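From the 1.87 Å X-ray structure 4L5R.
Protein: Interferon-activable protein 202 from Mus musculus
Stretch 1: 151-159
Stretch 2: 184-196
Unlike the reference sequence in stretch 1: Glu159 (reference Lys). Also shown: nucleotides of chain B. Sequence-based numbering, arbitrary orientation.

Stretch 1, residues 151-159: NIKVVWDKE
Stretch 2, residues 184-196: KPILHSGNHSFIK

Residues 151-156 form an extended strand (phi -84 to -156°, psi 112 to 162°) that lies parallel to the short strand beginning at Ile186, with 16° between their N-to-C directions. The register pairs Val154 with Leu187 (CA-CA 4.8 Å) and Val155 with His188 (CA-CA 4.7 Å). Together the two stretches bury 789 Å².

The backbone ladder has three rungs of the staggered parallel kind. Leu187 N donates to Lys153 O (2.9 Å, 172°), Val155 N donates to Leu187 O (2.8 Å, 173°), and Ser189 N donates to Val155 O (2.9 Å, 145°), the last visibly more bent. Two CA-H...O contacts supplement them, Val154 CA to Leu187 O at 3.3 Å and His188 CA to Val155 O at 3.4 Å. Upstream, one water bridges the two stretches, accepting from Lys153 N (2.9 Å) and donating to Pro185 O (2.7 Å).

Apolar packing follows the alternation of the strands. Val154 (chi1 t) and Leu187 (m, t) share one face, with Val154 CG2 4.3 Å from Leu187 CD1; Ile152, extended in t, t, brings its CD1 to 3.9 Å from Leu187 CG. These three branched side chains are buried. On the face of Val155 and His188, Val155 (t) places CG2 4.1 Å from Ile186 CD1 (Ile186 p, t) and CG1 3.6 Å from His188 CD2.

Trp156 starts with its CA-CB bond directed away, but chi1 172° and chi2 -96° bring the indole back over the second stretch. Ile195 (t, t) lays its CG2 over one face of the indole, 3.8 Å from the centroid of the Trp156 six-membered ring and 15° off the normal, a CH-pi contact. Ser193 O approaches the ring edge, 3.5 Å from Trp156 CH2.

Polar side chains secure the loop. Ser189 (chi1 57°, p) turns toward the first stretch, and its small hydroxyl accepts from Asp157 N (Ser189 OG to Asp157 N 2.9 Å, 159°). His188 (chi1 -165°, chi2 -78°) donates from ND1 to Ser189 O at 2.8 Å, while Asp157 OD2 lies 3.2 Å from His188 NE2.

Lys158 (m, t, t, t) reaches across, its NZ donating to Asn191 O (2.8 Å) and Ser193 O (2.9 Å). Those carbonyls are gathered by the type I turn from Gly190 to Ser193, closed by Ser193 N to Gly190 O (3.0 Å) and braced by Gly190 N to Ser193 OG (2.6 Å). At this turn Asn191 N binds OP2 of DG6 at 2.8 Å, and Asn191 ND2 binds OP1 of DT5 at 2.9 Å.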

ATOM      1  N   ASN A 151      19.591  -7.208   4.377  1.00 27.56           N
ATOM      2  CA  ASN A 151      19.404  -5.793   4.051  1.00 23.66           C
ATOM      3  C   ASN A 151      19.105  -5.637   2.571  1.00 26.27           C
ATOM      4  O   ASN A 151      19.357  -6.547   1.785  1.00 30.02           O
ATOM      5  CB  ASN A 151      20.632  -4.975   4.445  1.00 27.46           C
ATOM      6  CG  ASN A 151      21.883  -5.422   3.719  1.00 39.27           C
ATOM      7  OD1 ASN A 151      22.045  -5.160   2.531  1.00 39.49           O
ATOM      8  ND2 ASN A 151      22.770  -6.112   4.432  1.00 38.58           N
ATOM      9  N   ILE A 152      18.550  -4.489   2.188  1.00 26.94           N
ATOM     10  CA  ILE A 152      18.221  -4.258   0.796  1.00 24.17           C
ATOM     11  C   ILE A 152      18.183  -2.750   0.545  1.00 25.54           C
ATOM     12  O   ILE A 152      17.898  -1.966   1.449  1.00 25.07           O
ATOM     13  CB  ILE A 152      16.880  -4.945   0.407  1.00 27.69           C
ATOM     14  CG1 ILE A 152      16.667  -4.905  -1.113  1.00 30.02           C
ATOM     15  CG2 ILE A 152      15.721  -4.334   1.168  1.00 29.05           C
ATOM     16  CD1 ILE A 152      15.432  -5.670  -1.615  1.00 28.86           C
ATOM     17  N   LYS A 153      18.503  -2.346  -0.675  1.00 24.37           N
ATOM     18  CA  LYS A 153      18.477  -0.926  -1.026  1.00 27.42           C
ATOM     19  C   LYS A 153      17.069  -0.474  -1.413  1.00 27.36           C
ATOM     20  O   LYS A 153      16.362  -1.175  -2.131  1.00 24.75           O
ATOM     21  CB  LYS A 153      19.431  -0.667  -2.183  1.00 30.24           C
ATOM     22  CG  LYS A 153      19.604   0.786  -2.549  1.00 36.20           C
ATOM     23  CD  LYS A 153      20.209   0.869  -3.935  1.00 39.87           C
ATOM     24  CE  LYS A 153      21.245   1.940  -4.018  1.00 36.21           C
ATOM     25  NZ  LYS A 153      21.863   1.908  -5.368  1.00 44.83           N
ATOM     26  N   VAL A 154      16.670   0.695  -0.922  1.00 23.81           N
ATOM     27  CA  VAL A 154      15.414   1.314  -1.326  1.00 23.44           C
ATOM     28  C   VAL A 154      15.736   2.559  -2.138  1.00 32.66           C
ATOM     29  O   VAL A 154      16.520   3.407  -1.701  1.00 31.60           O
ATOM     30  CB  VAL A 154      14.559   1.702  -0.108  1.00 19.37           C
ATOM     31  CG1 VAL A 154      13.266   2.397  -0.549  1.00 25.98           C
ATOM     32  CG2 VAL A 154      14.231   0.437   0.733  1.00 24.94           C
ATOM     33  N   VAL A 155      15.145   2.642  -3.326  1.00 24.78           N
ATOM     34  CA  VAL A 155      15.300   3.785  -4.216  1.00 24.58           C
ATOM     35  C   VAL A 155      13.988   4.544  -4.372  1.00 29.13           C
ATOM     36  O   VAL A 155      13.019   4.023  -4.935  1.00 25.42           O
ATOM     37  CB  VAL A 155      15.842   3.350  -5.605  1.00 20.20           C
ATOM     38  CG1 VAL A 155      15.904   4.543  -6.567  1.00 28.01           C
ATOM     39  CG2 VAL A 155      17.247   2.707  -5.458  1.00 22.94           C
ATOM     40  N   TRP A 156      13.971   5.776  -3.865  1.00 24.85           N
ATOM     41  CA  TRP A 156      12.841   6.691  -4.017  1.00 24.19           C
ATOM     42  C   TRP A 156      13.194   7.703  -5.106  1.00 26.36           C
ATOM     43  O   TRP A 156      14.101   8.539  -4.941  1.00 32.05           O
ATOM     44  CB  TRP A 156      12.540   7.368  -2.674  1.00 26.53           C
ATOM     45  CG  TRP A 156      11.516   8.474  -2.719  1.00 30.61           C
ATOM     46  CD1 TRP A 156      11.763   9.819  -2.822  1.00 29.16           C
ATOM     47  CD2 TRP A 156      10.086   8.335  -2.636  1.00 27.33           C
ATOM     48  NE1 TRP A 156      10.582  10.518  -2.807  1.00 28.82           N
ATOM     49  CE2 TRP A 156       9.537   9.630  -2.704  1.00 24.53           C
ATOM     50  CE3 TRP A 156       9.221   7.243  -2.518  1.00 25.80           C
ATOM     51  CZ2 TRP A 156       8.167   9.863  -2.647  1.00 26.18           C
ATOM     52  CZ3 TRP A 156       7.842   7.478  -2.476  1.00 23.90           C
ATOM     53  CH2 TRP A 156       7.335   8.777  -2.538  1.00 29.66           C
ATOM     54  N   ASP A 157      12.480   7.590  -6.224  1.00 31.23           N
ATOM     55  CA  ASP A 157      12.826   8.217  -7.495  1.00 41.52           C
ATOM     56  C   ASP A 157      11.941   9.414  -7.794  1.00 36.58           C
ATOM     57  O   ASP A 157      12.179  10.139  -8.759  1.00 39.90           O
ATOM     58  CB  ASP A 157      12.617   7.195  -8.616  1.00 52.02           C
ATOM     59  CG  ASP A 157      13.824   7.045  -9.504  1.00 55.86           C
ATOM     60  OD1 ASP A 157      14.934   7.380  -9.047  1.00 70.43           O
ATOM     61  OD2 ASP A 157      13.663   6.581 -10.653  1.00 59.51           O
ATOM     62  N   LYS A 158      10.889   9.596  -6.998  1.00 30.82           N
ATOM     63  CA  LYS A 158       9.978  10.707  -7.209  1.00 41.70           C
ATOM     64  C   LYS A 158      10.714  12.016  -6.931  1.00 47.26           C
ATOM     65  O   LYS A 158      11.424  12.139  -5.930  1.00 41.75           O
ATOM     66  CB  LYS A 158       8.739  10.574  -6.319  1.00 38.75           C
ATOM     67  CG  LYS A 158       7.822   9.395  -6.684  1.00 34.71           C
ATOM     68  CD  LYS A 158       6.566   9.366  -5.798  1.00 36.08           C
ATOM     69  CE  LYS A 158       5.519   8.399  -6.327  1.00 35.67           C
ATOM     70  NZ  LYS A 158       4.222   8.413  -5.528  1.00 34.94           N
ATOM     71  N   GLU A 159      10.569  12.978  -7.836  1.00 60.28           N
ATOM     72  CA  GLU A 159      11.150  14.298  -7.629  1.00 66.93           C
ATOM     73  C   GLU A 159      10.319  14.997  -6.567  1.00 67.03           C
ATOM     74  O   GLU A 159       9.387  15.740  -6.875  1.00 81.51           O
ATOM     75  CB  GLU A 159      11.165  15.107  -8.928  1.00 67.57           C
ATOM     76  N   LYS A 184      22.116  -6.771  -7.692  1.00 62.96           N
ATOM     77  CA  LYS A 184      21.386  -6.855  -6.432  1.00 58.66           C
ATOM     78  C   LYS A 184      19.922  -6.444  -6.561  1.00 47.37           C
ATOM     79  O   LYS A 184      19.601  -5.435  -7.192  1.00 49.67           O
ATOM     80  CB  LYS A 184      22.076  -6.037  -5.333  1.00 70.65           C
ATOM     81  CG  LYS A 184      23.186  -6.795  -4.613  1.00 76.74           C
ATOM     82  CD  LYS A 184      23.409  -6.281  -3.194  1.00 79.03           C
ATOM     83  CE  LYS A 184      24.280  -5.031  -3.167  1.00 76.81           C
ATOM     84  NZ  LYS A 184      24.533  -4.573  -1.770  1.00 75.64           N
ATOM     85  N   PRO A 185      19.024  -7.241  -5.968  1.00 36.97           N
ATOM     86  CA  PRO A 185      17.620  -6.826  -5.927  1.00 32.89           C
ATOM     87  C   PRO A 185      17.484  -5.543  -5.112  1.00 26.57           C
ATOM     88  O   PRO A 185      18.277  -5.301  -4.201  1.00 29.00           O
ATOM     89  CB  PRO A 185      16.929  -7.987  -5.202  1.00 35.29           C
ATOM     90  CG  PRO A 185      17.848  -9.154  -5.362  1.00 43.38           C
ATOM     91  CD  PRO A 185      19.234  -8.576  -5.375  1.00 35.98           C
ATOM     92  N   ILE A 186      16.475  -4.734  -5.428  1.00 28.75           N
ATOM     93  CA  ILE A 186      16.239  -3.509  -4.695  1.00 24.95           C
ATOM     94  C   ILE A 186      14.740  -3.259  -4.662  1.00 24.10           C
ATOM     95  O   ILE A 186      13.987  -3.906  -5.384  1.00 27.19           O
ATOM     96  CB  ILE A 186      16.882  -2.287  -5.383  1.00 24.14           C
ATOM     97  CG1 ILE A 186      16.256  -2.077  -6.761  1.00 28.68           C
ATOM     98  CG2 ILE A 186      18.413  -2.443  -5.486  1.00 31.88           C
ATOM     99  CD1 ILE A 186      16.733  -0.810  -7.469  1.00 37.27           C
ATOM    100  N   LEU A 187      14.318  -2.312  -3.839  1.00 25.56           N
ATOM    101  CA  LEU A 187      12.935  -1.854  -3.871  1.00 24.45           C
ATOM    102  C   LEU A 187      12.930  -0.457  -4.472  1.00 26.39           C
ATOM    103  O   LEU A 187      13.644   0.424  -3.996  1.00 31.62           O
ATOM    104  CB  LEU A 187      12.373  -1.808  -2.460  1.00 20.31           C
ATOM    105  CG  LEU A 187      12.458  -3.128  -1.718  1.00 25.09           C
ATOM    106  CD1 LEU A 187      11.880  -2.951  -0.319  1.00 29.02           C
ATOM    107  CD2 LEU A 187      11.705  -4.195  -2.524  1.00 18.89           C
ATOM    108  N   HIS A 188      12.139  -0.264  -5.523  1.00 23.49           N
ATOM    109  CA  HIS A 188      12.141   0.988  -6.281  1.00 25.34           C
ATOM    110  C   HIS A 188      10.745   1.605  -6.248  1.00 25.71           C
ATOM    111  O   HIS A 188       9.734   0.896  -6.318  1.00 23.13           O
ATOM    112  CB  HIS A 188      12.568   0.716  -7.732  1.00 22.65           C
ATOM    113  CG  HIS A 188      12.948   1.945  -8.503  1.00 26.12           C
ATOM    114  ND1 HIS A 188      12.016   2.817  -9.024  1.00 32.50           N
ATOM    115  CD2 HIS A 188      14.162   2.435  -8.857  1.00 33.03           C
ATOM    116  CE1 HIS A 188      12.639   3.796  -9.659  1.00 37.29           C
ATOM    117  NE2 HIS A 188      13.942   3.590  -9.569  1.00 28.13           N
ATOM    118  N   SER A 189      10.670   2.929  -6.139  1.00 25.61           N
ATOM    119  CA  SER A 189       9.371   3.574  -6.096  1.00 23.56           C
ATOM    120  C   SER A 189       8.647   3.433  -7.433  1.00 23.22           C
ATOM    121  O   SER A 189       9.282   3.243  -8.477  1.00 28.42           O
ATOM    122  CB  SER A 189       9.523   5.056  -5.744  1.00 27.92           C
ATOM    123  OG  SER A 189      10.385   5.703  -6.664  1.00 28.52           O
ATOM    124  N   GLY A 190       7.317   3.538  -7.384  1.00 23.39           N
ATOM    125  CA  GLY A 190       6.472   3.566  -8.567  1.00 30.41           C
ATOM    126  C   GLY A 190       5.459   4.697  -8.424  1.00 28.22           C
ATOM    127  O   GLY A 190       5.509   5.458  -7.454  1.00 24.88           O
ATOM    128  N   ASN A 191       4.530   4.822  -9.364  1.00 27.75           N
ATOM    129  CA  ASN A 191       3.673   6.007  -9.334  1.00 32.51           C
ATOM    130  C   ASN A 191       2.910   6.161  -8.021  1.00 28.32           C
ATOM    131  O   ASN A 191       2.713   7.285  -7.563  1.00 27.87           O
ATOM    132  CB  ASN A 191       2.768   6.119 -10.559  1.00 34.56           C
ATOM    133  CG  ASN A 191       1.752   5.014 -10.628  1.00 43.37           C
ATOM    134  OD1 ASN A 191       1.944   3.947 -10.042  1.00 31.89           O
ATOM    135  ND2 ASN A 191       0.659   5.257 -11.348  1.00 43.08           N
ATOM    136  N   HIS A 192       2.555   5.037  -7.385  1.00 23.44           N
ATOM    137  CA  HIS A 192       1.784   5.061  -6.139  1.00 28.42           C
ATOM    138  C   HIS A 192       2.591   4.970  -4.843  1.00 26.36           C
ATOM    139  O   HIS A 192       2.011   4.970  -3.759  1.00 23.25           O
ATOM    140  CB  HIS A 192       0.733   3.927  -6.124  1.00 27.96           C
ATOM    141  CG  HIS A 192      -0.202   3.938  -7.293  1.00 29.68           C
ATOM    142  ND1 HIS A 192      -0.608   2.782  -7.925  1.00 27.94           N
ATOM    143  CD2 HIS A 192      -0.832   4.957  -7.932  1.00 26.91           C
ATOM    144  CE1 HIS A 192      -1.439   3.085  -8.906  1.00 28.34           C
ATOM    145  NE2 HIS A 192      -1.591   4.399  -8.933  1.00 31.47           N
ATOM    146  N   SER A 193       3.917   4.870  -4.920  1.00 22.21           N
ATOM    147  CA  SER A 193       4.680   4.648  -3.700  1.00 20.44           C
ATOM    148  C   SER A 193       4.556   5.777  -2.686  1.00 23.77           C
ATOM    149  O   SER A 193       4.423   6.956  -3.043  1.00 29.66           O
ATOM    150  CB  SER A 193       6.165   4.377  -4.005  1.00 22.59           C
ATOM    151  OG  SER A 193       6.291   3.345  -4.967  1.00 25.17           O
ATOM    152  N   PHE A 194       4.599   5.397  -1.418  1.00 20.94           N
ATOM    153  CA  PHE A 194       4.491   6.328  -0.308  1.00 25.44           C
ATOM    154  C   PHE A 194       5.428   5.849   0.790  1.00 26.86           C
ATOM    155  O   PHE A 194       5.490   4.648   1.110  1.00 25.91           O
ATOM    156  CB  PHE A 194       3.043   6.359   0.195  1.00 22.51           C
ATOM    157  CG  PHE A 194       2.778   7.383   1.271  1.00 21.02           C
ATOM    158  CD1 PHE A 194       2.540   8.727   0.937  1.00 22.00           C
ATOM    159  CD2 PHE A 194       2.702   7.003   2.607  1.00 30.70           C
ATOM    160  CE1 PHE A 194       2.265   9.660   1.932  1.00 26.45           C
ATOM    161  CE2 PHE A 194       2.424   7.933   3.599  1.00 35.91           C
ATOM    162  CZ  PHE A 194       2.204   9.271   3.255  1.00 31.03           C
ATOM    163  N   ILE A 195       6.170   6.788   1.364  1.00 22.21           N
ATOM    164  CA  ILE A 195       7.125   6.447   2.389  1.00 26.32           C
ATOM    165  C   ILE A 195       7.007   7.379   3.586  1.00 28.64           C
ATOM    166  O   ILE A 195       6.888   8.605   3.431  1.00 31.17           O
ATOM    167  CB  ILE A 195       8.547   6.474   1.796  1.00 26.47           C
ATOM    168  CG1 ILE A 195       9.587   6.143   2.851  1.00 48.17           C
ATOM    169  CG2 ILE A 195       8.830   7.831   1.156  1.00 32.76           C
ATOM    170  CD1 ILE A 195      10.984   6.085   2.279  1.00 58.95           C
ATOM    171  N   LYS A 196       7.025   6.810   4.786  1.00 25.78           N
ATOM    172  CA  LYS A 196       7.000   7.643   5.987  1.00 37.27           C
ATOM    173  C   LYS A 196       7.663   7.002   7.197  1.00 36.93           C
ATOM    174  O   LYS A 196       7.814   5.777   7.272  1.00 32.56           O
ATOM    175  CB  LYS A 196       5.571   8.084   6.332  1.00 41.04           C
ATOM    176  CG  LYS A 196       4.667   6.988   6.840  1.00 44.12           C
ATOM    177  CD  LYS A 196       3.354   7.584   7.351  1.00 55.54           C
ATOM    178  CE  LYS A 196       2.305   6.506   7.617  1.00 65.49           C
ATOM    179  NZ  LYS A 196       0.992   7.084   8.043  1.00 72.82           N
TER
ATOM    180  P    DG B   6       4.121   1.936 -12.162  1.00 36.22           P
ATOM    181  OP1  DG B   6       3.369   1.003 -11.286  1.00 35.59           O
ATOM    182  OP2  DG B   6       4.668   3.198 -11.613  1.00 37.50           O
ATOM    183  O5'  DG B   6       5.334   1.127 -12.825  1.00 37.43           O
ATOM    184  C5'  DG B   6       5.094  -0.183 -13.341  1.00 35.37           C
ATOM    185  C4'  DG B   6       6.311  -0.654 -14.111  1.00 35.77           C
ATOM    186  O4'  DG B   6       6.326  -0.026 -15.425  1.00 33.46           O
ATOM    187  C3'  DG B   6       7.644  -0.319 -13.434  1.00 37.79           C
ATOM    188  O3'  DG B   6       8.498  -1.463 -13.388  1.00 38.18           O
ATOM    189  C2'  DG B   6       8.250   0.708 -14.381  1.00 30.72           C
ATOM    190  C1'  DG B   6       7.698   0.135 -15.680  1.00 37.31           C
ATOM    191  N9   DG B   6       8.028   0.944 -16.851  1.00 36.81           N
ATOM    192  C8   DG B   6       8.033   2.312 -16.994  1.00 41.50           C
ATOM    193  N7   DG B   6       8.439   2.705 -18.174  1.00 40.37           N
ATOM    194  C5   DG B   6       8.733   1.523 -18.842  1.00 38.76           C
ATOM    195  C6   DG B   6       9.210   1.300 -20.153  1.00 40.41           C
ATOM    196  O6   DG B   6       9.477   2.142 -21.019  1.00 42.42           O
ATOM    197  N1   DG B   6       9.370  -0.062 -20.417  1.00 37.36           N
ATOM    198  C2   DG B   6       9.096  -1.075 -19.523  1.00 40.69           C
ATOM    199  N2   DG B   6       9.300  -2.335 -19.934  1.00 35.96           N
ATOM    200  N3   DG B   6       8.640  -0.876 -18.298  1.00 40.92           N
ATOM    201  C4   DG B   6       8.485   0.437 -18.036  1.00 37.39           C
ATOM    202  P    DT B   5       1.606   7.411 -14.390  1.00 50.15           P
ATOM    203  OP1  DT B   5       0.639   7.419 -13.260  1.00 45.50           O
ATOM    204  OP2  DT B   5       2.747   8.359 -14.390  1.00 48.52           O
ATOM    205  O5'  DT B   5       2.239   5.949 -14.560  1.00 45.61           O
ATOM    206  C5'  DT B   5       1.402   4.835 -14.818  1.00 44.53           C
ATOM    207  C4'  DT B   5       2.248   3.623 -15.148  1.00 45.85           C
ATOM    208  O4'  DT B   5       2.748   3.708 -16.504  1.00 43.05           O
ATOM    209  C3'  DT B   5       3.468   3.423 -14.247  1.00 37.65           C
ATOM    210  O3'  DT B   5       3.181   2.293 -13.413  1.00 36.32           O
ATOM    211  C2'  DT B   5       4.629   3.179 -15.212  1.00 38.30           C
ATOM    212  C1'  DT B   5       3.907   2.907 -16.531  1.00 43.34           C
ATOM    213  N1   DT B   5       4.691   3.209 -17.766  1.00 42.45           N
ATOM    214  C2   DT B   5       4.845   2.198 -18.685  1.00 39.28           C
ATOM    215  O2   DT B   5       4.378   1.076 -18.545  1.00 38.03           O
ATOM    216  N3   DT B   5       5.573   2.557 -19.786  1.00 37.24           N
ATOM    217  C4   DT B   5       6.161   3.770 -20.079  1.00 47.77           C
ATOM    218  O4   DT B   5       6.804   3.943 -21.116  1.00 50.44           O
ATOM    219  C5   DT B   5       5.959   4.785 -19.070  1.00 49.86           C
ATOM    220  C7   DT B   5       6.540   6.155 -19.255  1.00 52.48           C
ATOM    221  C6   DT B   5       5.244   4.461 -17.978  1.00 44.07           C
HETATM  222  O   HOH W   1      19.944  -4.018  -2.480  1.00 34.95           O